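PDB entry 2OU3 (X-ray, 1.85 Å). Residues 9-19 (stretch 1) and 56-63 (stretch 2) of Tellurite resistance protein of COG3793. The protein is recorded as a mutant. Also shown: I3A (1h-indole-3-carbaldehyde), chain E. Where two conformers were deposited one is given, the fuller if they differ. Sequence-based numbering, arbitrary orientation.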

# COMPACT_ATOMS: atom_id res chain seq x y z
N GLY A 9 -5.00 -6.23 -9.53
CA GLY A 9 -4.61 -5.11 -8.69
C GLY A 9 -5.32 -5.12 -7.34
O GLY A 9 -4.72 -4.86 -6.29
N SER A 10 -6.61 -5.40 -7.36
CA SER A 10 -7.39 -5.41 -6.14
C SER A 10 -6.95 -6.53 -5.19
O SER A 10 -6.87 -6.30 -3.99
N SER A 11 -6.72 -7.71 -5.71
CA SER A 11 -6.25 -8.83 -4.89
C SER A 11 -4.91 -8.49 -4.24
O SER A 11 -4.67 -8.79 -3.07
N TRP A 12 -4.02 -7.88 -5.03
CA TRP A 12 -2.67 -7.59 -4.57
C TRP A 12 -2.74 -6.59 -3.44
O TRP A 12 -2.16 -6.81 -2.37
N ILE A 13 -3.46 -5.49 -3.64
CA ILE A 13 -3.51 -4.43 -2.65
C ILE A 13 -4.28 -4.85 -1.38
O ILE A 13 -3.91 -4.47 -0.26
N ILE A 14 -5.35 -5.62 -1.56
CA ILE A 14 -6.08 -6.15 -0.41
C ILE A 14 -5.18 -7.07 0.39
O ILE A 14 -5.09 -6.97 1.62
N ASN A 15 -4.46 -7.94 -0.31
CA ASN A 15 -3.48 -8.80 0.39
C ASN A 15 -2.36 -7.98 1.07
O ASN A 15 -1.93 -8.29 2.20
N TRP A 16 -1.89 -6.94 0.39
CA TRP A 16 -0.83 -6.13 0.90
C TRP A 16 -1.21 -5.51 2.26
O TRP A 16 -0.45 -5.60 3.23
N PHE A 17 -2.37 -4.87 2.34
CA PHE A 17 -2.72 -4.14 3.55
C PHE A 17 -3.35 -5.02 4.62
O PHE A 17 -3.23 -4.73 5.81
N PHE A 18 -4.10 -6.03 4.21
CA PHE A 18 -4.91 -6.78 5.19
C PHE A 18 -4.56 -8.26 5.33
O PHE A 18 -5.04 -8.90 6.27
N GLY A 19 -3.75 -8.80 4.42
CA GLY A 19 -3.36 -10.21 4.45
C GLY A 19 -4.36 -11.17 3.84
O GLY A 19 -4.17 -12.41 3.87
N GLY A 56 -9.80 7.94 0.00
CA GLY A 56 -8.71 7.59 -0.92
C GLY A 56 -8.18 6.18 -0.65
O GLY A 56 -7.88 5.42 -1.58
N PHE A 57 -8.07 5.83 0.62
CA PHE A 57 -7.62 4.51 1.04
C PHE A 57 -8.62 3.49 0.52
O PHE A 57 -8.25 2.55 -0.15
N CYS A 58 -9.92 3.78 0.71
CA CYS A 58 -10.96 2.87 0.28
C CYS A 58 -10.97 2.74 -1.25
O CYS A 58 -11.02 1.64 -1.80
N ALA A 59 -10.87 3.87 -1.95
CA ALA A 59 -10.86 3.85 -3.43
C ALA A 59 -9.72 3.02 -3.99
O ALA A 59 -9.91 2.36 -5.03
N SER A 60 -8.56 3.05 -3.32
CA SER A 60 -7.38 2.36 -3.81
C SER A 60 -7.63 0.88 -3.92
O SER A 60 -6.95 0.24 -4.69
N TRP A 61 -8.55 0.31 -3.13
CA TRP A 61 -8.80 -1.15 -3.21
C TRP A 61 -9.57 -1.54 -4.46
O TRP A 61 -9.80 -2.73 -4.71
N GLY A 62 -10.02 -0.57 -5.22
CA GLY A 62 -10.77 -0.83 -6.46
C GLY A 62 -12.24 -1.15 -6.26
O GLY A 62 -12.89 -1.74 -7.15
N VAL A 63 -12.78 -0.75 -5.11
CA VAL A 63 -14.23 -0.86 -4.84
C VAL A 63 -15.08 -0.22 -5.94
O VAL A 63 -14.64 0.68 -6.65

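Trp61 carries the centre of this contact: the other stretch covers 97 Å² of it, the largest share of any residue here, out of 360 Å² buried on both sides together. Its CA-to-CB bond points sideways, and chi1 of -42° (m) with chi2 of -31° lays the indole alongside the helix of residues 9-18. Phe18 meets it from that helix. With CA-to-CB directed toward stretch 2 and chi1 in m, Phe18 brings CZ to 3.8 Å from Trp61 CZ2; the ring planes stand at 89° and the centroids lie 5.5 Å apart, an offset edge-to-face pair with the edge of Phe18 toward the Trp61 face.

Phe57 extends the aromatic cluster. Its CA-to-CB bond points sideways, but chi1 of -179° (t) carries the end of the side chain nearer to stretch 1, where it reaches two phenylalanines. Phe57 CZ lies 3.6 Å from Phe18 CZ, with planes at 41°, an oblique arrangement. Phe57 CE1 lies 4.0 Å from Phe17 CD2, and here the planes are at 86° with centroids 5.3 Å apart, so the edge of Phe57 addresses a face of Phe17. Phe17 itself points toward stretch 2 in the m rotamer.

Two isoleucines continue the apolar surface toward the start of stretch 1. Ile13, pointing toward stretch 2 with chi1 t and chi2 p in the conformer given, sets CG2 3.8 Å from Trp61 CA and 3.9 Å from Ser60 O, so it packs largely against backbone. Ile14 (m, m) starts sideways, yet its end comes nearer, placing CD1 4.0 Å from Trp61 CB.

The bound indole-3-carbaldehyde adjoins the aromatic pair. I3A C3' lies over one face of Trp61, 3.3 Å from CZ3, and I3A C2 lies over one face of Phe18, 3.5 Å from CE1. Both residues therefore contribute to the ligand site while touching each other.

The polar edge is at Ser10, whose CA lies 5.4 Å from Trp61 CA. In rotamer m, Ser10 OG donates to Trp61 O at 2.8 Å, the only hydrogen bond across the stretches, tying the side chain of one stretch to the backbone of the other. Gly62 follows with positive phi (80°), a conformation that favours glycine; its CA is 3.8 Å from Ser10 OG, and an ideal CB would clash with that oxygen at 2.4 Å. Ser60 points toward stretch 1, but its hydroxyl is used locally: in rotamer p, Ser60 OG donates to Phe57 O at 2.6 Å.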

# COMPACT_ATOMS: atom_id res chain seq x y z
CB SER A 10 -8.88 -5.46 -6.45
OG SER A 10 -9.27 -4.24 -7.05
CB SER A 11 -6.06 -10.09 -5.74
OG SER A 11 -7.27 -10.52 -6.30
CB TRP A 12 -1.77 -7.05 -5.70
CG TRP A 12 -0.33 -6.87 -5.28
CD1 TRP A 12 0.67 -7.74 -5.50
CD2 TRP A 12 0.25 -5.78 -4.58
NE1 TRP A 12 1.84 -7.28 -4.98
CE2 TRP A 12 1.61 -6.09 -4.39
CE3 TRP A 12 -0.24 -4.59 -4.08
CZ2 TRP A 12 2.49 -5.23 -3.75
CZ3 TRP A 12 0.62 -3.74 -3.45
CH2 TRP A 12 1.96 -4.08 -3.25
CB ILE A 13 -4.08 -3.12 -3.28
CG1 ILE A 13 -3.61 -1.89 -2.52
CG2 ILE A 13 -5.61 -3.16 -3.41
CD1 ILE A 13 -2.12 -1.92 -2.15
CB ILE A 14 -7.36 -6.88 -0.85
CG1 ILE A 14 -8.41 -5.87 -1.22
CG2 ILE A 14 -7.85 -7.78 0.27
CD1 ILE A 14 -8.97 -5.05 0.01
CB ASN A 15 -2.91 -9.86 -0.54
CG ASN A 15 -1.94 -10.76 0.17
OD1 ASN A 15 -0.72 -10.53 0.14
ND2 ASN A 15 -2.47 -11.77 0.85
CB TRP A 16 -0.42 -5.04 -0.09
CG TRP A 16 0.63 -4.13 0.46
CD1 TRP A 16 0.43 -2.87 1.01
CD2 TRP A 16 2.02 -4.41 0.62
NE1 TRP A 16 1.62 -2.37 1.45
CE2 TRP A 16 2.61 -3.29 1.23
CE3 TRP A 16 2.84 -5.50 0.30
CZ2 TRP A 16 3.97 -3.24 1.53
CZ3 TRP A 16 4.17 -5.44 0.58
CH2 TRP A 16 4.74 -4.31 1.17
CB PHE A 17 -3.68 -3.01 3.21
CG PHE A 17 -3.01 -1.82 2.60
CD1 PHE A 17 -2.10 -1.08 3.32
CD2 PHE A 17 -3.30 -1.42 1.30
CE1 PHE A 17 -1.49 0.05 2.78
CE2 PHE A 17 -2.69 -0.28 0.74
CZ PHE A 17 -1.79 0.43 1.48
CB PHE A 18 -6.40 -6.61 4.90
CG PHE A 18 -6.81 -5.17 4.76
CD1 PHE A 18 -6.84 -4.35 5.86
CD2 PHE A 18 -7.01 -4.62 3.49
CE1 PHE A 18 -7.15 -3.01 5.73
CE2 PHE A 18 -7.36 -3.27 3.34
CZ PHE A 18 -7.39 -2.46 4.45
CB PHE A 57 -7.50 4.52 2.56
CG PHE A 57 -7.03 3.24 3.17
CD1 PHE A 57 -6.05 2.46 2.58
CD2 PHE A 57 -7.55 2.87 4.42
CE1 PHE A 57 -5.61 1.30 3.19
CE2 PHE A 57 -7.11 1.69 5.03
CZ PHE A 57 -6.16 0.92 4.42
CB CYS A 58 -12.32 3.31 0.83
SG CYS A 58 -13.69 2.23 0.35
CB ALA A 59 -10.79 5.27 -3.99
CB SER A 60 -6.15 2.59 -2.93
OG SER A 60 -6.23 1.87 -1.72
CB TRP A 61 -9.59 -1.70 -2.03
CG TRP A 61 -9.16 -1.14 -0.71
CD1 TRP A 61 -7.91 -0.74 -0.38
CD2 TRP A 61 -9.98 -0.91 0.44
NE1 TRP A 61 -7.90 -0.27 0.91
CE2 TRP A 61 -9.15 -0.38 1.44
CE3 TRP A 61 -11.34 -1.13 0.73
CZ2 TRP A 61 -9.64 -0.02 2.70
CZ3 TRP A 61 -11.81 -0.78 1.96
CH2 TRP A 61 -10.97 -0.23 2.93
CB VAL A 63 -14.65 -0.27 -3.47
CG1 VAL A 63 -13.97 -1.00 -2.36
CG2 VAL A 63 -14.42 1.28 -3.39
O I3A E . -12.77 -4.16 2.56
C3' I3A E . -11.73 -3.89 3.15
C3 I3A E . -11.49 -4.54 4.47
C2 I3A E . -10.35 -4.38 5.20
N I3A E . -10.48 -5.15 6.34
C8 I3A E . -11.67 -5.79 6.37
C9 I3A E . -12.42 -5.45 5.15
C4 I3A E . -13.68 -6.01 4.89
C5 I3A E . -14.22 -6.85 5.83
C6 I3A E . -13.52 -7.20 7.00
C7 I3A E . -12.27 -6.67 7.25